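PDB 1XEB: hypothetical protein PA0115 from Pseudomonas aeruginosa, which is probably an acyl-CoA-dependent N-acyltransferase of the GNAT superfamily, although its acceptor substrate is not established. Local coordinates for residues 5-10 and 50-55; 27-32 and 80-85; 73-78 and 112-117; 39-44 and 63-68. All coordinates share one frame; numbering follows the deposited sequence.

Three of the four contacts involve strand 59-67 or its neighbour 76-83, and all four reach the same mixed sheet. Contacts 1 and 3 are strand pairings, antiparallel and parallel respectively, partly buried and built on backbone hydrogen bonds with apolar and aromatic side chains on the faces. Contact 2 lies nearer the surface, where helix 15-32 packs on strand 76-83 through valine and phenylalanine. Contact 4 is buried and ionic, pinning the loop after that helix to strand 59-67. It touches the other three: Tyr-63 bonds to His-51 of contact 1, Glu-39 to Arg-80 of contact 2, and Leu-67 pairs with Val-77 of contact 3.

Contact 1 of 4, residues 5-10 and 50-55; sequences WTCKHH and HHLMAW
Trp-5 sets its six-membered ring against the methyl of Ala-54, a CH-pi contact on the first antiparallel strand pair of the GNAT sheet. Ala-54 CB is 3.3 Å from the centroid of that Trp-5 ring and only 3° off its normal. With CG anti to the carbonyl carbon (chi1 -69°), the indole turns back toward Ala-54. Its CZ3 also reaches Leu-52 CD2 at 3.9 Å. Cys-7 CB meets Leu-52 CD1 on the same face of the sheet. Farther along, His-9 and His-50 make an offset edge-to-face pair, the edge of His-9 turned toward the face of His-50 with planes 72° apart, and His-9 CD2 lies 3.6 Å from His-50 CE1. The CA of His-9 adds a CH-pi contact over the centre of the His-50 ring, 3.7 Å from its centroid. On the reverse face Thr-6 CG2 lies alongside CB of Met-53, a selenomethionine, at 3.7 Å.

Four backbone hydrogen bonds fix this register. Thr-6/Met-53 and Lys-8/His-51 are the hydrogen-bonded pairs, with Thr-6 N to Met-53 O at 2.8 Å; the three pairs on the Trp-5 face are non-hydrogen-bonded. Helix 92-108 packs against the Trp-5 face, where Arg-99 makes a cation-pi contact with the indole, while helix 15-32 packs on the Met-53 face. Asp-48 fastens both ring-paired histidines, through its OD1 to His-9 NE2 and its O to His-50 ND1. The His-51 ring is gripped at both nitrogens, ND1 by Tyr-63 OH and NE2 by Asp-44 O, and His-10 CB sits at its edge, 3.7 Å from His-51 NE2.

Contact 2 of 4, residues 27-32 and 80-85; sequences EVFVVE and RVVSSS
The helix segment carrying Val-28 and Phe-29 passes over strand 80-83 at 83°, its axis 9.3 Å from the strand's, with the CA atoms of Val-28 and Val-82 as the closest backbone pair. A pi-type turn widens this end of helix 15-32: Glu-32 N bonds to Glu-27 O at 2.9 Å.

Val-82 points at the helix, and its CG2, anti to the backbone N, is the atom that meets Val-28. It lies 3.4 Å from Val-28 CG2, closer than methyls usually pack, and almost as near to CB and CG1 of that residue. Phe-29 packs beside this pair. Its CZ is 3.2 Å from Val-81 O, which lies at the ring edge near the ring plane, so the C-H rim rather than the pi face meets the carbonyl. Phe-29 CZ also contacts Val-82 CB at 3.9 Å. The methylene CD of Arg-80 packs 3.7 Å from Phe-29 CE1, and the guanidinium plane is turned 73° from the ring.

The charged ends look elsewhere: Arg-80 NE forms a salt bridge to Glu-39, and Glu-32 OE2 one to Arg-88. In GNAT proteins the chain following this strand usually forms the pyrophosphate-binding loop of the acyl-CoA site, and Arg-88 falls within an RGQGLG sequence that fits that motif. The helix is thus seated by apolar packing and a ring edge against the Val-81 carbonyl, without hydrogen bonds between the segments, whose charges pair outside them.

Contact 3 of 4, residues 73-78 and 112-117; sequences EGQVVI and PVYLSA
Backbone hydrogen bonds join the strands in parallel: Val-76 bonds to both Pro-112 and Tyr-114, and Tyr-114 O in turn accepts from Ile-78 N. Val-76 N donates to Pro-112 O at 2.9 Å, Val-76 O accepts from Tyr-114 N at 2.7 Å, and Ile-78 N reaches Tyr-114 O at 2.9 Å, the last two nearly linear. Beyond this the pairing gives way to water: one molecule donates to Ile-78 O at 2.6 Å and accepts from Ser-116 N at 2.8 Å. Leu-115 CB lies 3.5 Å from Ile-78 O here. With the strand axes 34° apart, this water bridge fits the splaying of the two central parallel strands characteristic of GNAT folds, which in relatives opens the cleft for acyl-CoA.

Apolar contacts occupy the face of Val-76, Val-113 and Ile-78. Ile-78 CD1, placed by an extended chi2 (170°), packs on Val-113 CG1.

On the other side of the sheet Tyr-114 packs beside Gln-75: the two side chains cross at a slant, amide and ring planes 43° apart, with Gln-75 NE2 3.9 Å from Tyr-114 CD2. Gln-75 OE1 makes a weak hydrogen bond to Arg-148.

These are the two strands of a beta-alpha-beta crossover. Its helix 92-108 covers the face of Val-76, Val-113 and Ile-78 through Ala-104 and Ala-100, while strand 59-67 flanks Val-77 and strand 142-149 bonds to the outer edge of Val-113 and Leu-115.

Contact 4 of 4, residues 39-44 and 63-68; sequences EVDGLD and YLRLLD
Arg-65 has one face of its guanidinium overlain by Leu-43 CB, which lies 3.7 Å from NH1, while its end meets Asp-41 tip to tip. This is a bidentate, end-on salt bridge: Arg-65 NH1 to Asp-41 OD2 at 2.9 Å and Arg-65 NH2 to Asp-41 OD1 at 3.2 Å. Both carboxylate oxygens use their syn lone pairs, and the two groups are nearly coplanar, 10° apart. The arginine CG is anti to the backbone N (chi1 178°), and a bend at chi3 (67°) sets NE, leading the chain from the strand to the loop.

Asp-44 comes in at about a right angle to the arginine, and its OD2 makes a weaker salt-bridge bond to Arg-65 NH1 at 3.2 Å. That same oxygen also pairs with Arg-25 of helix 15-32. Beside this network Leu-43 CD1 touches Leu-67 CD2 at 4.0 Å.

Asp-41 OD2 further accepts a weak bond from Leu-43 N, which may help hold the turn at Gly-42. Two carboxylates thus meet the edge of one buried guanidinium, with Arg-25 sharing Asp-44 and Arg-80 weakly paired to Asp-41. Such charge balancing would be expected to favour ionised aspartates and to fasten this loop to strand 59-67 electrostatically.

Contact 1 of 4, residues 5-10 and 50-55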
# COMPACT_ATOMS: atom_id res chain seq x y z
N TRP A 5 5.13 -5.54 -13.55
CA TRP A 5 5.25 -5.35 -12.12
C TRP A 5 6.68 -5.21 -11.63
O TRP A 5 7.60 -5.85 -12.15
CB TRP A 5 4.57 -6.50 -11.38
CG TRP A 5 3.11 -6.48 -11.52
CD1 TRP A 5 2.36 -7.05 -12.52
CD2 TRP A 5 2.18 -5.85 -10.64
NE1 TRP A 5 1.03 -6.83 -12.30
CE2 TRP A 5 0.88 -6.09 -11.15
CE3 TRP A 5 2.31 -5.11 -9.46
CZ2 TRP A 5 -0.27 -5.62 -10.52
CZ3 TRP A 5 1.16 -4.63 -8.84
CH2 TRP A 5 -0.11 -4.89 -9.37
N THR A 6 6.85 -4.38 -10.62
CA THR A 6 8.17 -4.16 -10.04
C THR A 6 8.08 -3.86 -8.54
O THR A 6 7.20 -3.13 -8.09
CB THR A 6 8.91 -3.02 -10.78
OG1 THR A 6 10.03 -2.61 -10.00
CG2 THR A 6 8.00 -1.82 -11.00
N CYS A 7 8.99 -4.45 -7.77
CA CYS A 7 9.02 -4.22 -6.33
C CYS A 7 10.43 -3.82 -5.97
O CYS A 7 11.31 -4.67 -5.85
CB CYS A 7 8.63 -5.46 -5.55
SG CYS A 7 8.53 -5.09 -3.78
N LYS A 8 10.63 -2.53 -5.77
CA LYS A 8 11.95 -2.03 -5.47
C LYS A 8 12.16 -1.46 -4.08
O LYS A 8 11.23 -0.95 -3.44
CB LYS A 8 12.33 -0.96 -6.50
CG LYS A 8 12.30 -1.43 -7.95
CD LYS A 8 12.54 -0.29 -8.97
CE LYS A 8 13.96 0.26 -8.90
NZ LYS A 8 14.24 1.28 -9.98
N HIS A 9 13.40 -1.56 -3.64
CA HIS A 9 13.82 -1.01 -2.36
C HIS A 9 13.86 0.49 -2.68
O HIS A 9 14.18 0.88 -3.81
CB HIS A 9 15.22 -1.53 -2.04
CG HIS A 9 15.73 -1.13 -0.70
ND1 HIS A 9 16.09 0.17 -0.40
CD2 HIS A 9 15.96 -1.85 0.43
CE1 HIS A 9 16.52 0.23 0.85
NE2 HIS A 9 16.45 -0.98 1.37
N HIS A 10 13.56 1.33 -1.70
CA HIS A 10 13.56 2.76 -1.95
C HIS A 10 14.90 3.31 -2.42
O HIS A 10 14.94 4.28 -3.17
CB HIS A 10 13.12 3.52 -0.70
CG HIS A 10 14.15 3.55 0.38
ND1 HIS A 10 15.14 4.51 0.44
CD2 HIS A 10 14.35 2.74 1.45
CE1 HIS A 10 15.90 4.30 1.50
NE2 HIS A 10 15.45 3.23 2.13
N HIS A 50 9.76 -0.73 0.85
CA HIS A 50 9.73 -1.12 -0.56
C HIS A 50 8.55 -0.47 -1.27
O HIS A 50 7.63 0.04 -0.63
CB HIS A 50 9.67 -2.65 -0.71
CG HIS A 50 11.02 -3.30 -0.63
ND1 HIS A 50 11.81 -3.24 0.50
CD2 HIS A 50 11.73 -3.98 -1.55
CE1 HIS A 50 12.95 -3.86 0.26
NE2 HIS A 50 12.93 -4.32 -0.97
N HIS A 51 8.61 -0.47 -2.60
CA HIS A 51 7.56 0.13 -3.41
C HIS A 51 7.14 -0.82 -4.54
O HIS A 51 7.93 -1.11 -5.45
CB HIS A 51 8.04 1.47 -3.96
CG HIS A 51 8.47 2.44 -2.89
ND1 HIS A 51 7.62 3.39 -2.36
CD2 HIS A 51 9.63 2.55 -2.20
CE1 HIS A 51 8.24 4.04 -1.40
NE2 HIS A 51 9.46 3.55 -1.28
N LEU A 52 5.90 -1.30 -4.47
CA LEU A 52 5.37 -2.20 -5.48
C LEU A 52 4.66 -1.35 -6.52
O LEU A 52 3.80 -0.54 -6.21
CB LEU A 52 4.38 -3.18 -4.85
CG LEU A 52 3.76 -4.15 -5.85
CD1 LEU A 52 4.83 -5.13 -6.32
CD2 LEU A 52 2.59 -4.88 -5.22
N MSE A 53 5.04 -1.54 -7.78
CA MSE A 53 4.47 -0.76 -8.86
C MSE A 53 4.06 -1.62 -10.06
O MSE A 53 4.73 -2.59 -10.39
CB MSE A 53 5.48 0.30 -9.32
CG MSE A 53 5.94 1.26 -8.24
SE MSE A 53 7.53 2.30 -8.76
CE MSE A 53 6.66 3.66 -9.78
N ALA A 54 2.96 -1.24 -10.69
CA ALA A 54 2.47 -1.91 -11.88
C ALA A 54 2.38 -0.82 -12.95
O ALA A 54 1.67 0.17 -12.79
CB ALA A 54 1.10 -2.52 -11.62
N TRP A 55 3.14 -1.01 -14.03
CA TRP A 55 3.20 -0.06 -15.13
C TRP A 55 2.58 -0.55 -16.45
O TRP A 55 2.52 -1.76 -16.71
CB TRP A 55 4.64 0.32 -15.41
CG TRP A 55 5.29 1.12 -14.35
CD1 TRP A 55 5.76 0.68 -13.15
CD2 TRP A 55 5.59 2.52 -14.41
NE1 TRP A 55 6.36 1.72 -12.47
CE2 TRP A 55 6.26 2.86 -13.22
CE3 TRP A 55 5.36 3.52 -15.37
CZ2 TRP A 55 6.71 4.16 -12.96
CZ3 TRP A 55 5.81 4.81 -15.11
CH2 TRP A 55 6.48 5.12 -13.92

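Contact 2 of 4, residues 27-32 and 80-85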
# COMPACT_ATOMS: atom_id res chain seq x y z
N GLU A 27 -2.96 12.11 -6.38
CA GLU A 27 -4.15 12.18 -7.22
C GLU A 27 -5.33 11.48 -6.57
O GLU A 27 -6.44 11.98 -6.61
CB GLU A 27 -3.84 11.56 -8.58
CG GLU A 27 -5.04 11.45 -9.51
CD GLU A 27 -4.65 10.86 -10.84
OE1 GLU A 27 -4.09 11.61 -11.68
OE2 GLU A 27 -4.87 9.64 -11.04
N VAL A 28 -5.09 10.31 -5.97
CA VAL A 28 -6.16 9.57 -5.33
C VAL A 28 -6.45 9.94 -3.88
O VAL A 28 -7.58 10.28 -3.57
CB VAL A 28 -5.90 8.06 -5.44
CG1 VAL A 28 -7.00 7.28 -4.72
CG2 VAL A 28 -5.87 7.67 -6.92
N PHE A 29 -5.46 9.88 -3.00
CA PHE A 29 -5.68 10.21 -1.58
C PHE A 29 -5.89 11.69 -1.29
O PHE A 29 -6.63 12.03 -0.37
CB PHE A 29 -4.54 9.66 -0.72
CG PHE A 29 -4.37 8.18 -0.81
CD1 PHE A 29 -3.13 7.62 -1.10
CD2 PHE A 29 -5.47 7.34 -0.67
CE1 PHE A 29 -2.99 6.25 -1.27
CE2 PHE A 29 -5.34 5.97 -0.83
CZ PHE A 29 -4.09 5.42 -1.13
N VAL A 30 -5.26 12.57 -2.06
CA VAL A 30 -5.45 13.99 -1.83
C VAL A 30 -6.57 14.58 -2.69
O VAL A 30 -7.56 15.08 -2.17
CB VAL A 30 -4.17 14.80 -2.11
CG1 VAL A 30 -4.45 16.29 -1.91
CG2 VAL A 30 -3.06 14.36 -1.21
N VAL A 31 -6.43 14.50 -4.00
CA VAL A 31 -7.43 15.10 -4.88
C VAL A 31 -8.80 14.44 -5.00
O VAL A 31 -9.80 15.00 -4.55
CB VAL A 31 -6.88 15.29 -6.30
CG1 VAL A 31 -7.93 16.02 -7.17
CG2 VAL A 31 -5.58 16.07 -6.25
N GLU A 32 -8.87 13.27 -5.60
CA GLU A 32 -10.18 12.66 -5.75
C GLU A 32 -10.87 12.37 -4.43
O GLU A 32 -12.10 12.34 -4.36
CB GLU A 32 -10.11 11.41 -6.64
CG GLU A 32 -9.63 10.15 -5.99
CD GLU A 32 -9.80 8.96 -6.93
OE1 GLU A 32 -9.19 8.99 -8.03
OE2 GLU A 32 -10.55 8.01 -6.58
N ARG A 80 -0.83 2.83 1.61
CA ARG A 80 -0.90 3.61 0.38
C ARG A 80 -1.33 2.74 -0.81
O ARG A 80 -0.80 2.86 -1.92
CB ARG A 80 0.45 4.26 0.12
CG ARG A 80 0.83 5.33 1.13
CD ARG A 80 -0.12 6.50 1.02
NE ARG A 80 0.38 7.73 1.66
CZ ARG A 80 0.36 7.97 2.96
NH1 ARG A 80 0.83 9.13 3.42
NH2 ARG A 80 -0.12 7.07 3.80
N VAL A 81 -2.29 1.84 -0.56
CA VAL A 81 -2.80 0.94 -1.59
C VAL A 81 -3.66 1.78 -2.53
O VAL A 81 -4.65 2.38 -2.10
CB VAL A 81 -3.64 -0.21 -0.97
CG1 VAL A 81 -4.30 -1.02 -2.08
CG2 VAL A 81 -2.73 -1.12 -0.14
N VAL A 82 -3.26 1.83 -3.79
CA VAL A 82 -3.97 2.66 -4.76
C VAL A 82 -3.93 2.11 -6.18
O VAL A 82 -3.00 1.40 -6.58
CB VAL A 82 -3.36 4.11 -4.76
CG1 VAL A 82 -1.93 4.09 -5.29
CG2 VAL A 82 -4.20 5.05 -5.59
N SER A 83 -4.94 2.45 -6.95
CA SER A 83 -5.01 2.02 -8.33
C SER A 83 -5.61 3.19 -9.07
O SER A 83 -6.52 3.84 -8.56
CB SER A 83 -5.90 0.78 -8.46
OG SER A 83 -7.27 1.13 -8.31
N SER A 84 -5.09 3.49 -10.26
CA SER A 84 -5.60 4.61 -11.05
C SER A 84 -7.09 4.45 -11.37
O SER A 84 -7.56 3.36 -11.74
CB SER A 84 -4.82 4.75 -12.35
OG SER A 84 -5.27 5.87 -13.08
N SER A 85 -7.84 5.53 -11.23
CA SER A 85 -9.29 5.47 -11.48
C SER A 85 -9.65 4.89 -12.84
O SER A 85 -10.67 4.23 -12.98
CB SER A 85 -9.92 6.86 -11.34
OG SER A 85 -9.47 7.75 -12.36

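Contact 3 of 4, residues 73-78 and 112-117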
# COMPACT_ATOMS: atom_id res chain seq x y z
N GLU A 73 7.75 -2.03 14.99
CA GLU A 73 7.49 -2.97 16.07
C GLU A 73 7.20 -4.43 15.69
O GLU A 73 6.28 -5.04 16.25
CB GLU A 73 6.34 -2.44 16.92
CG GLU A 73 6.54 -1.04 17.47
CD GLU A 73 6.26 0.05 16.46
OE1 GLU A 73 5.43 -0.17 15.54
OE2 GLU A 73 6.85 1.14 16.58
N GLY A 74 7.97 -4.98 14.75
CA GLY A 74 7.79 -6.37 14.36
C GLY A 74 6.65 -6.78 13.45
O GLY A 74 6.21 -7.93 13.50
N GLN A 75 6.16 -5.87 12.62
CA GLN A 75 5.08 -6.17 11.69
C GLN A 75 5.44 -5.50 10.35
O GLN A 75 5.98 -4.39 10.35
CB GLN A 75 3.75 -5.59 12.19
CG GLN A 75 3.41 -5.80 13.68
CD GLN A 75 1.94 -5.47 14.02
OE1 GLN A 75 1.06 -6.36 14.01
NE2 GLN A 75 1.66 -4.19 14.29
N VAL A 76 5.19 -6.16 9.22
CA VAL A 76 5.46 -5.50 7.95
C VAL A 76 4.18 -4.69 7.74
O VAL A 76 3.09 -5.22 7.90
CB VAL A 76 5.67 -6.49 6.74
CG1 VAL A 76 6.51 -7.69 7.16
CG2 VAL A 76 4.35 -6.92 6.16
N VAL A 77 4.31 -3.41 7.42
CA VAL A 77 3.14 -2.57 7.23
C VAL A 77 2.86 -2.29 5.76
O VAL A 77 3.72 -1.79 5.04
CB VAL A 77 3.27 -1.23 7.99
CG1 VAL A 77 2.04 -0.35 7.75
CG2 VAL A 77 3.42 -1.48 9.48
N ILE A 78 1.65 -2.63 5.34
CA ILE A 78 1.20 -2.42 3.96
C ILE A 78 0.32 -1.17 3.98
O ILE A 78 -0.56 -1.05 4.81
CB ILE A 78 0.37 -3.63 3.48
CG1 ILE A 78 1.30 -4.72 2.99
CG2 ILE A 78 -0.59 -3.23 2.39
CD1 ILE A 78 0.57 -6.02 2.73
N PRO A 112 4.44 -11.22 10.49
CA PRO A 112 3.04 -10.87 10.25
C PRO A 112 2.89 -9.53 9.56
O PRO A 112 3.71 -8.63 9.75
CB PRO A 112 2.43 -10.89 11.65
CG PRO A 112 3.57 -10.61 12.53
CD PRO A 112 4.68 -11.41 11.93
N VAL A 113 1.84 -9.41 8.75
CA VAL A 113 1.56 -8.20 7.99
C VAL A 113 0.42 -7.37 8.60
O VAL A 113 -0.62 -7.91 9.00
CB VAL A 113 1.19 -8.56 6.51
CG1 VAL A 113 0.93 -7.29 5.72
CG2 VAL A 113 2.33 -9.35 5.87
N TYR A 114 0.63 -6.05 8.65
CA TYR A 114 -0.38 -5.17 9.23
C TYR A 114 -0.80 -4.06 8.27
O TYR A 114 -0.00 -3.53 7.51
CB TYR A 114 0.14 -4.56 10.55
CG TYR A 114 -0.78 -3.55 11.19
CD1 TYR A 114 -0.84 -2.23 10.72
CD2 TYR A 114 -1.65 -3.91 12.20
CE1 TYR A 114 -1.75 -1.31 11.25
CE2 TYR A 114 -2.56 -3.01 12.74
CZ TYR A 114 -2.61 -1.71 12.26
OH TYR A 114 -3.54 -0.81 12.77
N LEU A 115 -2.09 -3.73 8.31
CA LEU A 115 -2.61 -2.66 7.47
C LEU A 115 -3.75 -1.99 8.19
O LEU A 115 -4.38 -2.56 9.09
CB LEU A 115 -3.07 -3.19 6.10
CG LEU A 115 -4.21 -4.23 5.98
CD1 LEU A 115 -5.55 -3.62 6.31
CD2 LEU A 115 -4.25 -4.74 4.55
N SER A 116 -3.98 -0.74 7.80
CA SER A 116 -5.03 0.09 8.34
C SER A 116 -6.08 0.10 7.25
O SER A 116 -5.92 0.76 6.21
CB SER A 116 -4.51 1.50 8.57
OG SER A 116 -5.56 2.38 8.89
N ALA A 117 -7.15 -0.66 7.48
CA ALA A 117 -8.23 -0.81 6.51
C ALA A 117 -9.43 0.07 6.78
O ALA A 117 -9.74 0.36 7.93
CB ALA A 117 -8.68 -2.27 6.48
O HOH W 1 -2.24 0.51 5.95

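Contact 4 of 4, residues 39-44 and 63-68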
# COMPACT_ATOMS: atom_id res chain seq x y z
N GLU A 39 0.68 13.80 2.26
CA GLU A 39 0.97 12.59 1.50
C GLU A 39 2.44 12.19 1.58
O GLU A 39 2.75 11.01 1.67
CB GLU A 39 0.56 12.81 0.04
CG GLU A 39 0.71 11.60 -0.87
CD GLU A 39 -0.13 10.43 -0.42
OE1 GLU A 39 -1.35 10.61 -0.27
OE2 GLU A 39 0.44 9.33 -0.22
N VAL A 40 3.34 13.17 1.51
CA VAL A 40 4.78 12.90 1.55
C VAL A 40 5.13 12.83 3.03
O VAL A 40 5.69 13.77 3.59
CB VAL A 40 5.55 14.04 0.88
CG1 VAL A 40 7.01 13.67 0.70
CG2 VAL A 40 4.88 14.39 -0.44
N ASP A 41 4.81 11.69 3.63
CA ASP A 41 4.97 11.50 5.07
C ASP A 41 6.31 11.08 5.65
O ASP A 41 6.37 10.72 6.82
CB ASP A 41 3.88 10.53 5.57
CG ASP A 41 4.09 9.09 5.11
OD1 ASP A 41 3.36 8.20 5.61
OD2 ASP A 41 4.96 8.82 4.26
N GLY A 42 7.38 11.11 4.87
CA GLY A 42 8.68 10.73 5.41
C GLY A 42 9.00 9.24 5.60
O GLY A 42 10.11 8.90 6.02
N LEU A 43 8.06 8.35 5.31
CA LEU A 43 8.35 6.92 5.50
C LEU A 43 8.74 6.25 4.18
O LEU A 43 8.98 5.03 4.13
CB LEU A 43 7.14 6.21 6.09
CG LEU A 43 6.65 6.79 7.41
CD1 LEU A 43 5.33 6.14 7.78
CD2 LEU A 43 7.70 6.57 8.49
N ASP A 44 8.83 7.06 3.13
CA ASP A 44 9.15 6.56 1.80
C ASP A 44 10.60 6.24 1.52
O ASP A 44 10.88 5.27 0.81
CB ASP A 44 8.65 7.52 0.74
CG ASP A 44 7.14 7.54 0.64
OD1 ASP A 44 6.52 8.59 0.94
OD2 ASP A 44 6.56 6.51 0.25
N TYR A 63 -0.21 0.92 -7.27
CA TYR A 63 0.89 1.04 -6.34
C TYR A 63 0.51 0.67 -4.91
O TYR A 63 -0.66 0.74 -4.53
CB TYR A 63 1.39 2.48 -6.35
CG TYR A 63 2.36 2.83 -5.24
CD1 TYR A 63 3.73 2.68 -5.43
CD2 TYR A 63 1.91 3.26 -4.01
CE1 TYR A 63 4.63 2.97 -4.40
CE2 TYR A 63 2.79 3.55 -2.98
CZ TYR A 63 4.15 3.40 -3.18
OH TYR A 63 5.04 3.72 -2.16
N LEU A 64 1.50 0.24 -4.15
CA LEU A 64 1.34 -0.03 -2.74
C LEU A 64 2.73 0.01 -2.11
O LEU A 64 3.75 -0.30 -2.75
CB LEU A 64 0.61 -1.35 -2.46
CG LEU A 64 1.27 -2.73 -2.46
CD1 LEU A 64 2.34 -2.83 -1.37
CD2 LEU A 64 0.18 -3.76 -2.22
N ARG A 65 2.77 0.45 -0.86
CA ARG A 65 4.01 0.58 -0.12
C ARG A 65 4.14 -0.44 1.01
O ARG A 65 3.17 -0.76 1.71
CB ARG A 65 4.10 1.99 0.45
CG ARG A 65 5.34 2.25 1.28
CD ARG A 65 5.38 3.68 1.77
NE ARG A 65 4.32 3.96 2.75
CZ ARG A 65 4.17 5.14 3.34
NH1 ARG A 65 5.00 6.14 3.06
NH2 ARG A 65 3.18 5.32 4.22
N LEU A 66 5.36 -0.94 1.18
CA LEU A 66 5.68 -1.89 2.23
C LEU A 66 6.71 -1.28 3.20
O LEU A 66 7.83 -0.94 2.81
CB LEU A 66 6.24 -3.17 1.59
CG LEU A 66 5.20 -3.91 0.74
CD1 LEU A 66 5.85 -4.58 -0.46
CD2 LEU A 66 4.50 -4.92 1.59
N LEU A 67 6.33 -1.13 4.47
CA LEU A 67 7.25 -0.60 5.48
C LEU A 67 7.90 -1.80 6.20
O LEU A 67 7.20 -2.75 6.58
CB LEU A 67 6.48 0.27 6.48
CG LEU A 67 5.96 1.64 6.02
CD1 LEU A 67 5.29 1.51 4.68
CD2 LEU A 67 4.98 2.20 7.04
N ASP A 68 9.22 -1.76 6.39
CA ASP A 68 9.93 -2.87 7.05
C ASP A 68 9.60 -3.02 8.53
O ASP A 68 9.32 -2.05 9.24
CB ASP A 68 11.46 -2.76 6.88
CG ASP A 68 12.08 -1.63 7.68
OD1 ASP A 68 12.41 -0.60 7.06
OD2 ASP A 68 12.24 -1.77 8.92